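Side-chain contacts in transcriptional regulator, TetR family (Cytophaga hutchinsonii, PDB 3EUP), which probably binds operator DNA as a dimer and represses transcription until a small ligand, not identified here, releases it, as in other TetR-family regulators: residues A[7-10]-A[11-14]; A[13-16]-A[17-21]; A[120-123]-A[124-128]; A[158-161]-A[162-166]; A[195-198]-A[199-202]. One frame throughout, in Å; residues are numbered along the deposited sequence.

All five contacts are local, made between side chains a turn or so apart. Contacts 1 and 2 run on from one another at the start of helix 10-31, sharing Arg-13 and Gln-14, their centres 9 Å apart in the presumed DNA-binding end. Contact 3 opens helix 122-148 in the C-terminal part, which in this family binds ligands and dimerises, its centre 20 Å from that of contact 2. Contacts 4 and 5 lie at the far end, 39 and 48 Å from contact 1 between centres, and touch each other: Ile-161 CG1 packs 3.8 Å from Ile-199 CG2. Contacts 3 and 4 both reach the second subunit.

Contact 1: residues A[7-10]-A[11-14]; sequences SKSD and RTRQ
Arg-13 N donates to Ser-9 O at 2.9 Å in a nearly straight bond, N-H...O 169°, and Gln-14 N reaches Asp-10 O in the next bond along. These are the opening i to i+4 bonds of helix 10-31, with Ser-9 as its N-cap. The Ser-9 hydroxyl, turned between its own backbone N and carbonyl carbon (chi1 88°), hangs over the first turn. There its OG lies 3.1 Å from Thr-12 OG1 and 3.2 Å from Thr-12 N. Thr-12 places OG1 beside its backbone N and sends CG2 the other way, so that the branch straddles the carbonyl of Ser-7: Ser-7 O is 3.2 Å from Thr-12 CB and the same from Thr-12 CG2. Further out the packing is thin. Arg-13 CB rests against Ser-9 O at 3.4 Å, while its extended chain leads away from residues 7-10. The Gln-14 amide is likewise directed onward, to Glu-18. Asn-51 ties down the approach to the helix: its ND2 donates to Ser-7 O and its OD1 accepts from Ser-9 N. Ser-7 OG bonds back to Met-3 O. The contact sits at the surface where the chain passes from helix 2-7 into helix 10-31, the loop carrying Asn-51 and Phe-52 alongside.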
loop_
_atom_site.group_PDB
_atom_site.type_symbol
_atom_site.label_atom_id
_atom_site.label_comp_id
_atom_site.label_asym_id
_atom_site.label_seq_id
_atom_site.Cartn_x
_atom_site.Cartn_y
_atom_site.Cartn_z
ATOM N N SER A 7 25.649 -28.266 -3.978
ATOM C CA SER A 7 24.302 -27.720 -4.118
ATOM C C SER A 7 24.334 -26.264 -4.569
ATOM O O SER A 7 23.288 -25.685 -4.834
ATOM C CB SER A 7 23.513 -27.879 -2.830
ATOM O OG SER A 7 24.167 -27.205 -1.782
ATOM N N LYS A 8 25.536 -25.690 -4.688
ATOM C CA LYS A 8 25.705 -24.380 -5.329
ATOM C C LYS A 8 25.590 -24.510 -6.843
ATOM O O LYS A 8 26.420 -25.150 -7.470
ATOM C CB LYS A 8 27.074 -23.758 -4.992
ATOM C CG LYS A 8 27.300 -22.404 -5.715
ATOM C CD LYS A 8 28.596 -21.735 -5.278
ATOM C CE LYS A 8 28.556 -20.220 -5.487
ATOM N NZ LYS A 8 29.342 -19.505 -4.404
ATOM N N SER A 9 24.570 -23.894 -7.427
ATOM C CA SER A 9 24.330 -23.961 -8.874
ATOM C C SER A 9 23.154 -23.071 -9.262
ATOM O O SER A 9 22.289 -22.820 -8.448
ATOM C CB SER A 9 24.033 -25.392 -9.318
ATOM O OG SER A 9 22.656 -25.699 -9.217
ATOM N N ASP A 10 23.105 -22.642 -10.518
ATOM C CA ASP A 10 22.033 -21.737 -10.974
ATOM C C ASP A 10 20.645 -22.343 -10.814
ATOM O O ASP A 10 19.688 -21.638 -10.519
ATOM C CB ASP A 10 22.219 -21.378 -12.446
ATOM C CG ASP A 10 23.462 -20.527 -12.699
ATOM O OD1 ASP A 10 23.932 -19.812 -11.797
ATOM O OD2 ASP A 10 23.963 -20.573 -13.829
ATOM N N ARG A 11 20.528 -23.648 -11.036
ATOM C CA ARG A 11 19.226 -24.284 -10.907
ATOM C C ARG A 11 18.781 -24.372 -9.451
ATOM O O ARG A 11 17.597 -24.159 -9.137
ATOM C CB ARG A 11 19.215 -25.667 -11.562
ATOM C CG ARG A 11 19.253 -25.612 -13.063
ATOM C CD ARG A 11 19.279 -27.035 -13.669
ATOM N NE ARG A 11 20.476 -27.701 -13.210
ATOM C CZ ARG A 11 20.623 -29.006 -12.988
ATOM N NH1 ARG A 11 19.644 -29.870 -13.193
ATOM N NH2 ARG A 11 21.798 -29.447 -12.550
ATOM N N THR A 12 19.720 -24.676 -8.562
ATOM C CA THR A 12 19.383 -24.771 -7.157
ATOM C C THR A 12 19.001 -23.390 -6.640
ATOM O O THR A 12 17.990 -23.222 -5.918
ATOM C CB THR A 12 20.543 -25.370 -6.351
ATOM O OG1 THR A 12 20.875 -26.635 -6.908
ATOM C CG2 THR A 12 20.134 -25.562 -4.911
ATOM N N ARG A 13 19.789 -22.395 -7.054
ATOM C CA ARG A 13 19.534 -21.001 -6.736
ATOM C C ARG A 13 18.144 -20.556 -7.180
ATOM O O ARG A 13 17.410 -19.934 -6.413
ATOM C CB ARG A 13 20.611 -20.119 -7.373
ATOM C CG ARG A 13 20.435 -18.638 -7.088
ATOM C CD ARG A 13 21.649 -17.829 -7.522
ATOM N NE ARG A 13 21.472 -16.447 -7.152
ATOM C CZ ARG A 13 20.663 -15.604 -7.780
ATOM N NH1 ARG A 13 19.982 -15.979 -8.861
ATOM N NH2 ARG A 13 20.549 -14.364 -7.335
ATOM N N GLN A 14 17.777 -20.897 -8.401
ATOM C CA GLN A 14 16.470 -20.544 -8.932
ATOM C C GLN A 14 15.313 -21.262 -8.221
ATOM O O GLN A 14 14.272 -20.667 -7.949
ATOM C CB GLN A 14 16.422 -20.826 -10.447
ATOM C CG GLN A 14 15.137 -20.379 -11.121
ATOM C CD GLN A 14 14.879 -18.884 -10.990
ATOM O OE1 GLN A 14 15.812 -18.071 -10.866
ATOM N NE2 GLN A 14 13.591 -18.507 -11.010
#

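Contact 2: residues A[13-16]-A[17-21]; sequences RQFI and IESTA
Gln-14 and Glu-18 meet through unlike torsions: Gln-14 folds at chi2 (60°), bringing its amide forward along the helix, while Glu-18 holds CG beside its backbone N (chi1 -73°) and runs out straight. This is an i to i+4 side-chain pair on helix 10-31, the long helix that leads into the helix-turn-helix region, as in TetR-family regulators. Gln-14 NE2 donates to Glu-18 OE2 at 2.7 Å with an N-H...O angle of 167°. The acceptor lies in the amide plane, but the donor comes to the anti side of the carboxylate, somewhat out of its plane, and the two flat groups are steeply turned against each other. A leucine in place of Gln-14 would probably leave Glu-18 OE2 without this N-H and let the carboxylate swing.

Two hydroxyls turn back onto the helix backbone. Ser-19 OG joins Ser-19 N on Phe-15 O, from opposite faces of the carbonyl plane; Thr-20 OG1 and Thr-20 N grip Ile-16 O in the same two-sided way. Thr-20 packs against Leu-37 and Thr-41 of helix 34-41, and Ile-17 against Tyr-65 of helix 55-78, which places this face in the domain core. At its tip, Ile-17 CD1 lies over one face of the Arg-13 guanidinium, 3.5 Å from Arg-13 NH1. Ser-19 OG also sits above the Phe-15 ring, displaced toward its rim and 3.3 Å from Phe-15 CZ.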
loop_
_atom_site.group_PDB
_atom_site.type_symbol
_atom_site.label_atom_id
_atom_site.label_comp_id
_atom_site.label_asym_id
_atom_site.label_seq_id
_atom_site.Cartn_x
_atom_site.Cartn_y
_atom_site.Cartn_z
ATOM N N ARG A 13 19.789 -22.395 -7.054
ATOM C CA ARG A 13 19.534 -21.001 -6.736
ATOM C C ARG A 13 18.144 -20.556 -7.180
ATOM O O ARG A 13 17.410 -19.934 -6.413
ATOM C CB ARG A 13 20.611 -20.119 -7.373
ATOM C CG ARG A 13 20.435 -18.638 -7.088
ATOM C CD ARG A 13 21.649 -17.829 -7.522
ATOM N NE ARG A 13 21.472 -16.447 -7.152
ATOM C CZ ARG A 13 20.663 -15.604 -7.780
ATOM N NH1 ARG A 13 19.982 -15.979 -8.861
ATOM N NH2 ARG A 13 20.549 -14.364 -7.335
ATOM N N GLN A 14 17.777 -20.897 -8.401
ATOM C CA GLN A 14 16.470 -20.544 -8.932
ATOM C C GLN A 14 15.313 -21.262 -8.221
ATOM O O GLN A 14 14.272 -20.667 -7.949
ATOM C CB GLN A 14 16.422 -20.826 -10.447
ATOM C CG GLN A 14 15.137 -20.379 -11.121
ATOM C CD GLN A 14 14.879 -18.884 -10.990
ATOM O OE1 GLN A 14 15.812 -18.071 -10.866
ATOM N NE2 GLN A 14 13.591 -18.507 -11.010
ATOM N N PHE A 15 15.500 -22.533 -7.909
ATOM C CA PHE A 15 14.540 -23.252 -7.091
ATOM C C PHE A 15 14.348 -22.591 -5.717
ATOM O O PHE A 15 13.223 -22.531 -5.218
ATOM C CB PHE A 15 14.957 -24.724 -6.902
ATOM C CG PHE A 15 14.122 -25.449 -5.879
ATOM C CD1 PHE A 15 12.885 -25.999 -6.231
ATOM C CD2 PHE A 15 14.566 -25.572 -4.562
ATOM C CE1 PHE A 15 12.080 -26.645 -5.263
ATOM C CE2 PHE A 15 13.779 -26.223 -3.600
ATOM C CZ PHE A 15 12.524 -26.756 -3.953
ATOM N N ILE A 16 15.448 -22.148 -5.093
ATOM C CA ILE A 16 15.348 -21.489 -3.826
ATOM C C ILE A 16 14.488 -20.241 -3.994
ATOM O O ILE A 16 13.619 -19.986 -3.176
ATOM C CB ILE A 16 16.715 -21.030 -3.203
ATOM C CG1 ILE A 16 17.673 -22.175 -2.931
ATOM C CG2 ILE A 16 16.454 -20.306 -1.901
ATOM C CD1 ILE A 16 17.068 -23.240 -2.195
ATOM N N ILE A 17 14.756 -19.460 -5.041
ATOM C CA ILE A 17 14.043 -18.186 -5.264
ATOM C C ILE A 17 12.562 -18.472 -5.427
ATOM O O ILE A 17 11.713 -17.879 -4.734
ATOM C CB ILE A 17 14.581 -17.420 -6.474
ATOM C CG1 ILE A 17 16.000 -16.899 -6.189
ATOM C CG2 ILE A 17 13.668 -16.227 -6.797
ATOM C CD1 ILE A 17 16.805 -16.460 -7.450
ATOM N N GLU A 18 12.262 -19.432 -6.297
ATOM C CA GLU A 18 10.879 -19.811 -6.614
ATOM C C GLU A 18 10.102 -20.295 -5.398
ATOM O O GLU A 18 8.950 -19.948 -5.242
ATOM C CB GLU A 18 10.861 -20.870 -7.732
ATOM C CG GLU A 18 11.225 -20.218 -9.035
ATOM C CD GLU A 18 11.415 -21.141 -10.174
ATOM O OE1 GLU A 18 11.055 -22.357 -10.062
ATOM O OE2 GLU A 18 11.928 -20.606 -11.193
ATOM N N SER A 19 10.753 -21.071 -4.536
ATOM C CA SER A 19 10.104 -21.692 -3.387
ATOM C C SER A 19 9.866 -20.696 -2.292
ATOM O O SER A 19 8.892 -20.817 -1.538
ATOM C CB SER A 19 11.001 -22.780 -2.791
ATOM O OG SER A 19 11.165 -23.809 -3.719
ATOM N N THR A 20 10.795 -19.754 -2.136
ATOM C CA THR A 20 10.724 -18.880 -0.986
ATOM C C THR A 20 10.089 -17.544 -1.274
ATOM O O THR A 20 9.730 -16.863 -0.334
ATOM C CB THR A 20 12.098 -18.606 -0.351
ATOM O OG1 THR A 20 12.924 -17.881 -1.278
ATOM C CG2 THR A 20 12.770 -19.950 0.062
ATOM N N ALA A 21 9.966 -17.174 -2.549
ATOM C CA ALA A 21 9.372 -15.877 -2.932
ATOM C C ALA A 21 7.939 -15.662 -2.390
ATOM O O ALA A 21 7.585 -14.530 -2.005
ATOM C CB ALA A 21 9.406 -15.679 -4.454
#

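Contact 3: residues A[120-123]-A[124-128]; sequences THDA and LRKKA
Asp-122 and Lys-126 form the charged pair, a loose i to i+4 salt bridge with Asp-122 OD2 3.6 Å from Lys-126 NZ. The lysine methylene comes closer than the ammonium, Lys-126 CE being 3.3 Å from Asp-122 OD2. A water ties Asp-122 to Arg-125 as well: it accepts from Arg-125 NE at 2.9 Å, lying at the guanidinium edge, and donates weakly to Asp-122 OD2. Arg-125 NH1 is used by Ala-178 O of the second subunit, and Lys-126 CG lies over one guanidinium face.

The apolar part is a CH-pi contact. Leu-124 CD1 stands over the centre of the His-121 ring, 3.9 Å from its centroid and 11° off the normal. A chi1 of -169° turns the His-121 ring away from its own N and across the helix start, where His-121 CD2 comes 3.2 Å from Leu-124 N. A serine at His-121 would remove this ring and would probably leave Leu-124 CD1 without its flat partner.

Among backbone bonds, His-121, the N-cap, receives Arg-125 N on its carbonyl. Leu-124 packs on Ile-60 of helix 55-78 and on Thr-113 and Ala-117 of helix 109-117, and Lys-127 bridges to Asp-64, so the beginning of helix 122-148 is fastened to both.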
loop_
_atom_site.group_PDB
_atom_site.type_symbol
_atom_site.label_atom_id
_atom_site.label_comp_id
_atom_site.label_asym_id
_atom_site.label_seq_id
_atom_site.Cartn_x
_atom_site.Cartn_y
_atom_site.Cartn_z
ATOM N N THR A 120 13.053 0.792 7.121
ATOM C CA THR A 120 13.942 -0.186 7.730
ATOM C C THR A 120 15.047 -0.729 6.849
ATOM O O THR A 120 15.930 -1.391 7.367
ATOM C CB THR A 120 13.169 -1.431 8.154
ATOM O OG1 THR A 120 12.744 -2.100 6.970
ATOM C CG2 THR A 120 11.945 -1.036 9.047
ATOM N N HIS A 121 14.979 -0.537 5.537
ATOM C CA HIS A 121 15.901 -1.282 4.666
ATOM C C HIS A 121 16.162 -0.565 3.342
ATOM O O HIS A 121 15.456 -0.763 2.372
ATOM C CB HIS A 121 15.346 -2.704 4.414
ATOM C CG HIS A 121 16.333 -3.617 3.769
ATOM N ND1 HIS A 121 16.866 -4.700 4.417
ATOM C CD2 HIS A 121 17.006 -3.517 2.601
ATOM C CE1 HIS A 121 17.747 -5.296 3.629
ATOM N NE2 HIS A 121 17.858 -4.590 2.524
ATOM N N ASP A 122 17.236 0.218 3.312
ATOM C CA ASP A 122 17.616 1.024 2.155
ATOM C C ASP A 122 17.675 0.291 0.833
ATOM O O ASP A 122 17.088 0.758 -0.149
ATOM C CB ASP A 122 19.001 1.650 2.391
ATOM C CG ASP A 122 18.940 3.123 2.494
ATOM O OD1 ASP A 122 19.177 3.647 3.621
ATOM O OD2 ASP A 122 18.641 3.767 1.447
ATOM N N ALA A 123 18.397 -0.846 0.788
ATOM C CA ALA A 123 18.592 -1.535 -0.484
ATOM C C ALA A 123 17.239 -1.888 -1.097
ATOM O O ALA A 123 16.993 -1.636 -2.248
ATOM C CB ALA A 123 19.473 -2.813 -0.334
ATOM N N LEU A 124 16.351 -2.473 -0.312
ATOM C CA LEU A 124 15.055 -2.874 -0.828
ATOM C C LEU A 124 14.119 -1.726 -1.108
ATOM O O LEU A 124 13.311 -1.828 -1.999
ATOM C CB LEU A 124 14.389 -3.877 0.112
ATOM C CG LEU A 124 14.874 -5.314 -0.082
ATOM C CD1 LEU A 124 14.551 -6.139 1.152
ATOM C CD2 LEU A 124 14.238 -5.821 -1.311
ATOM N N ARG A 125 14.202 -0.640 -0.332
ATOM C CA ARG A 125 13.434 0.544 -0.657
ATOM C C ARG A 125 13.852 1.028 -2.033
ATOM O O ARG A 125 13.026 1.378 -2.868
ATOM C CB ARG A 125 13.662 1.638 0.390
ATOM C CG ARG A 125 12.592 2.714 0.437
ATOM C CD ARG A 125 12.669 3.715 -0.648
ATOM N NE ARG A 125 13.961 4.405 -0.658
ATOM C CZ ARG A 125 14.439 5.094 -1.688
ATOM N NH1 ARG A 125 13.767 5.213 -2.828
ATOM N NH2 ARG A 125 15.622 5.694 -1.563
ATOM N N LYS A 126 15.167 1.063 -2.268
ATOM C CA LYS A 126 15.661 1.512 -3.560
ATOM C C LYS A 126 15.139 0.638 -4.697
ATOM O O LYS A 126 14.823 1.141 -5.748
ATOM C CB LYS A 126 17.199 1.659 -3.555
ATOM C CG LYS A 126 17.609 2.914 -2.778
ATOM C CD LYS A 126 19.148 2.980 -2.410
ATOM C CE LYS A 126 19.512 4.316 -1.680
ATOM N NZ LYS A 126 20.961 4.316 -1.235
ATOM N N LYS A 127 15.073 -0.672 -4.496
ATOM C CA LYS A 127 14.524 -1.561 -5.510
ATOM C C LYS A 127 13.094 -1.215 -5.777
ATOM O O LYS A 127 12.674 -1.205 -6.928
ATOM C CB LYS A 127 14.574 -3.033 -5.102
ATOM C CG LYS A 127 15.952 -3.571 -4.759
ATOM C CD LYS A 127 16.695 -4.060 -5.925
ATOM C CE LYS A 127 16.344 -5.498 -6.220
ATOM N NZ LYS A 127 17.305 -6.031 -7.259
ATOM N N ALA A 128 12.334 -0.928 -4.727
ATOM C CA ALA A 128 10.903 -0.597 -4.920
ATOM C C ALA A 128 10.747 0.703 -5.690
ATOM O O ALA A 128 9.900 0.814 -6.570
ATOM C CB ALA A 128 10.156 -0.549 -3.572
HETATM O O HOH W 1 15.493 4.473 1.825
#

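Contact 4: residues A[158-161]-A[162-166]; sequences VTKI and AFSMI
Ser-164 OG donates to Lys-160 O at 2.7 Å, and Ser-164 N bonds the same oxygen at 3.0 Å. The two donors arrive from opposite faces of the carbonyl plane. Ser-164 manages this by holding OG beside its own backbone N (chi1 -56°), which folds the hydroxyl back toward the preceding turn. One residue earlier, Thr-159 and Phe-163 lie side by side and point the same way; the Thr-159 CG2 methyl touches the ring at Phe-163 CE2, 3.7 Å away. Ile-161 and Met-165 meet more loosely, Ile-161 CG2 standing 4.1 Å from Met-165 SD, while Met-165 CG comes to 3.2 Å from Ile-161 O.

These pairs lie on the first turns of helix 158-179 in the TetR C-terminal domain; Thr-159, Lys-160, Phe-163 and Ser-164 meet the second subunit. There Ser-164 OG also bonds Ser-191 OG, Phe-163 stacks on Tyr-184, and Lys-160 NZ is held between Asp-194 and Glu-190, all four on the second subunit. The Lys-160 chain bends at chi3 (90°) on its way to these two carboxylates, which would probably stabilise its positive charge. Toward its own chain, Ala-162 packs on Val-140 of helix 122-148, and Met-165 rests on Leu-192 and Leu-195 of helix 182-197.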
loop_
_atom_site.group_PDB
_atom_site.type_symbol
_atom_site.label_atom_id
_atom_site.label_comp_id
_atom_site.label_asym_id
_atom_site.label_seq_id
_atom_site.Cartn_x
_atom_site.Cartn_y
_atom_site.Cartn_z
ATOM N N VAL A 158 1.259 13.730 -19.282
ATOM C CA VAL A 158 1.597 12.324 -19.346
ATOM C C VAL A 158 2.139 11.815 -18.017
ATOM O O VAL A 158 1.738 10.733 -17.573
ATOM C CB VAL A 158 2.605 12.029 -20.468
ATOM C CG1 VAL A 158 3.051 10.606 -20.387
ATOM C CG2 VAL A 158 1.988 12.362 -21.879
ATOM N N THR A 159 3.043 12.576 -17.398
ATOM C CA THR A 159 3.622 12.175 -16.100
ATOM C C THR A 159 2.557 12.099 -15.016
ATOM O O THR A 159 2.479 11.101 -14.260
ATOM C CB THR A 159 4.760 13.115 -15.662
ATOM O OG1 THR A 159 5.820 13.008 -16.597
ATOM C CG2 THR A 159 5.323 12.710 -14.303
ATOM N N LYS A 160 1.726 13.137 -14.923
ATOM C CA LYS A 160 0.597 13.124 -13.988
ATOM C C LYS A 160 -0.337 11.900 -14.137
ATOM O O LYS A 160 -0.729 11.265 -13.133
ATOM C CB LYS A 160 -0.254 14.399 -14.082
ATOM C CG LYS A 160 -1.501 14.340 -13.205
ATOM C CD LYS A 160 -2.184 15.677 -12.994
ATOM C CE LYS A 160 -3.228 15.983 -14.029
ATOM N NZ LYS A 160 -3.960 17.217 -13.647
ATOM N N ILE A 161 -0.708 11.577 -15.366
ATOM C CA ILE A 161 -1.564 10.425 -15.635
ATOM C C ILE A 161 -0.884 9.097 -15.244
ATOM O O ILE A 161 -1.497 8.222 -14.610
ATOM C CB ILE A 161 -2.048 10.358 -17.119
ATOM C CG1 ILE A 161 -3.098 11.437 -17.374
ATOM C CG2 ILE A 161 -2.677 8.979 -17.418
ATOM C CD1 ILE A 161 -2.497 12.772 -17.623
ATOM N N ALA A 162 0.387 8.990 -15.577
ATOM C CA ALA A 162 1.146 7.771 -15.319
ATOM C C ALA A 162 1.244 7.508 -13.794
ATOM O O ALA A 162 1.006 6.392 -13.354
ATOM C CB ALA A 162 2.560 7.871 -15.994
ATOM N N PHE A 163 1.550 8.529 -13.001
ATOM C CA PHE A 163 1.627 8.355 -11.535
ATOM C C PHE A 163 0.248 8.113 -10.940
ATOM O O PHE A 163 0.129 7.315 -10.056
ATOM C CB PHE A 163 2.322 9.507 -10.800
ATOM C CG PHE A 163 3.825 9.441 -10.847
ATOM C CD1 PHE A 163 4.505 8.372 -10.291
ATOM C CD2 PHE A 163 4.558 10.456 -11.436
ATOM C CE1 PHE A 163 5.873 8.300 -10.344
ATOM C CE2 PHE A 163 5.952 10.403 -11.493
ATOM C CZ PHE A 163 6.616 9.332 -10.937
ATOM N N SER A 164 -0.786 8.746 -11.472
ATOM C CA SER A 164 -2.136 8.548 -10.955
ATOM C C SER A 164 -2.671 7.147 -11.190
ATOM O O SER A 164 -3.395 6.628 -10.342
ATOM C CB SER A 164 -3.108 9.553 -11.549
ATOM O OG SER A 164 -2.621 10.858 -11.276
ATOM N N MET A 165 -2.322 6.560 -12.325
ATOM C CA MET A 165 -2.686 5.181 -12.682
ATOM C C MET A 165 -2.103 4.241 -11.650
ATOM O O MET A 165 -2.803 3.368 -11.133
ATOM C CB MET A 165 -2.134 4.783 -14.089
ATOM C CG MET A 165 -2.822 5.430 -15.333
ATOM S SD MET A 165 -2.030 4.970 -16.944
ATOM C CE MET A 165 -2.302 3.186 -16.830
ATOM N N ILE A 166 -0.810 4.421 -11.379
ATOM C CA ILE A 166 -0.082 3.640 -10.398
ATOM C C ILE A 166 -0.732 3.741 -9.044
ATOM O O ILE A 166 -0.989 2.738 -8.396
ATOM C CB ILE A 166 1.407 4.041 -10.374
ATOM C CG1 ILE A 166 2.065 3.570 -11.692
ATOM C CG2 ILE A 166 2.113 3.447 -9.114
ATOM C CD1 ILE A 166 3.510 4.075 -11.960
#

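Contact 5: residues A[195-198]-A[199-202]; sequences LIAG and IEVK
Ile-199 folds its longer branch back over Ile-196: with CG1 between the backbone N and the carbonyl carbon (chi1 65°), Ile-199 CG1 comes within 3.0 Å of Ile-196 O. The CG2 branch goes the other way, beside its own N, and lies 3.8 Å from Leu-195 O. Between the side chains themselves the touch is lighter, Ile-196 CG2 to Ile-199 CG1 at 4.4 Å. Glu-200 sets CG beside its backbone N (chi1 -74°) and then extends, which brings OE1 back over the last turn, 3.2 Å from Ala-197 CA and 3.6 Å from Ala-197 CB. Its other oxygen, OE2, is engaged by Lys-85 in a salt bridge.

A type I beta turn from Ala-197 to Glu-200 carries the chain from helix 182-197 toward the C-terminal tail. Ile-199 N donates to Ile-196 O at 2.9 Å, coming from above the carbonyl plane, and Glu-200 N closes the turn on Ala-197 O at 3.2 Å with a similar approach. Arg-153 takes Gly-198 O through NH2 and also pairs with the backbone of Ile-199. The Ile-199 side chain is buried against Phe-152, Thr-156 and Ile-161, and Leu-195 turns to Ser-164 and Leu-168 of helix 158-179.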
loop_
_atom_site.group_PDB
_atom_site.type_symbol
_atom_site.label_atom_id
_atom_site.label_comp_id
_atom_site.label_asym_id
_atom_site.label_seq_id
_atom_site.Cartn_x
_atom_site.Cartn_y
_atom_site.Cartn_z
ATOM N N LEU A 195 -10.211 7.783 -15.797
ATOM C CA LEU A 195 -9.030 8.618 -15.987
ATOM C C LEU A 195 -8.580 8.578 -17.443
ATOM O O LEU A 195 -8.323 9.605 -18.053
ATOM C CB LEU A 195 -7.881 8.164 -15.054
ATOM C CG LEU A 195 -6.570 8.934 -15.008
ATOM C CD1 LEU A 195 -6.791 10.356 -14.420
ATOM C CD2 LEU A 195 -5.549 8.182 -14.187
ATOM N N ILE A 196 -8.493 7.380 -18.000
ATOM C CA ILE A 196 -7.975 7.225 -19.362
ATOM C C ILE A 196 -8.983 7.718 -20.425
ATOM O O ILE A 196 -8.591 8.430 -21.396
ATOM C CB ILE A 196 -7.469 5.798 -19.582
ATOM C CG1 ILE A 196 -6.280 5.587 -18.651
ATOM C CG2 ILE A 196 -7.055 5.609 -21.063
ATOM C CD1 ILE A 196 -6.054 4.198 -18.320
ATOM N N ALA A 197 -10.273 7.451 -20.188
ATOM C CA ALA A 197 -11.347 8.022 -21.031
ATOM C C ALA A 197 -11.214 9.536 -21.096
ATOM O O ALA A 197 -11.431 10.131 -22.137
ATOM C CB ALA A 197 -12.736 7.644 -20.522
ATOM N N GLY A 198 -10.824 10.147 -19.985
ATOM C CA GLY A 198 -10.689 11.578 -19.908
ATOM C C GLY A 198 -9.505 12.139 -20.672
ATOM O O GLY A 198 -9.425 13.344 -20.822
ATOM N N ILE A 199 -8.578 11.309 -21.141
ATOM C CA ILE A 199 -7.485 11.832 -21.944
ATOM C C ILE A 199 -7.706 11.567 -23.466
ATOM O O ILE A 199 -6.941 12.038 -24.295
ATOM C CB ILE A 199 -6.086 11.332 -21.485
ATOM C CG1 ILE A 199 -5.929 9.825 -21.679
ATOM C CG2 ILE A 199 -5.830 11.730 -20.024
ATOM C CD1 ILE A 199 -4.476 9.336 -21.680
ATOM N N GLU A 200 -8.743 10.819 -23.801
ATOM C CA GLU A 200 -9.041 10.511 -25.184
ATOM C C GLU A 200 -9.341 11.741 -26.039
ATOM O O GLU A 200 -9.909 12.724 -25.577
ATOM C CB GLU A 200 -10.216 9.550 -25.251
ATOM C CG GLU A 200 -9.851 8.139 -24.834
ATOM C CD GLU A 200 -11.060 7.211 -24.749
ATOM O OE1 GLU A 200 -12.062 7.571 -24.090
ATOM O OE2 GLU A 200 -11.011 6.109 -25.337
ATOM N N VAL A 201 -8.951 11.680 -27.303
ATOM C CA VAL A 201 -9.263 12.752 -28.250
ATOM C C VAL A 201 -10.787 12.960 -28.316
ATOM O O VAL A 201 -11.557 12.022 -28.095
ATOM C CB VAL A 201 -8.668 12.436 -29.638
ATOM C CG1 VAL A 201 -7.125 12.601 -29.623
ATOM C CG2 VAL A 201 -9.055 11.027 -30.076
ATOM N N LYS A 202 -11.213 14.185 -28.587
ATOM C CA LYS A 202 -12.645 14.490 -28.704
ATOM C C LYS A 202 -13.359 13.670 -29.786
ATOM O O LYS A 202 -12.806 13.458 -30.849
ATOM C CB LYS A 202 -12.852 15.963 -29.067
ATOM C CG LYS A 202 -12.883 16.931 -27.888
ATOM C CD LYS A 202 -13.593 18.227 -28.330
ATOM C CE LYS A 202 -13.062 19.465 -27.638
ATOM N NZ LYS A 202 -13.258 20.654 -28.518
#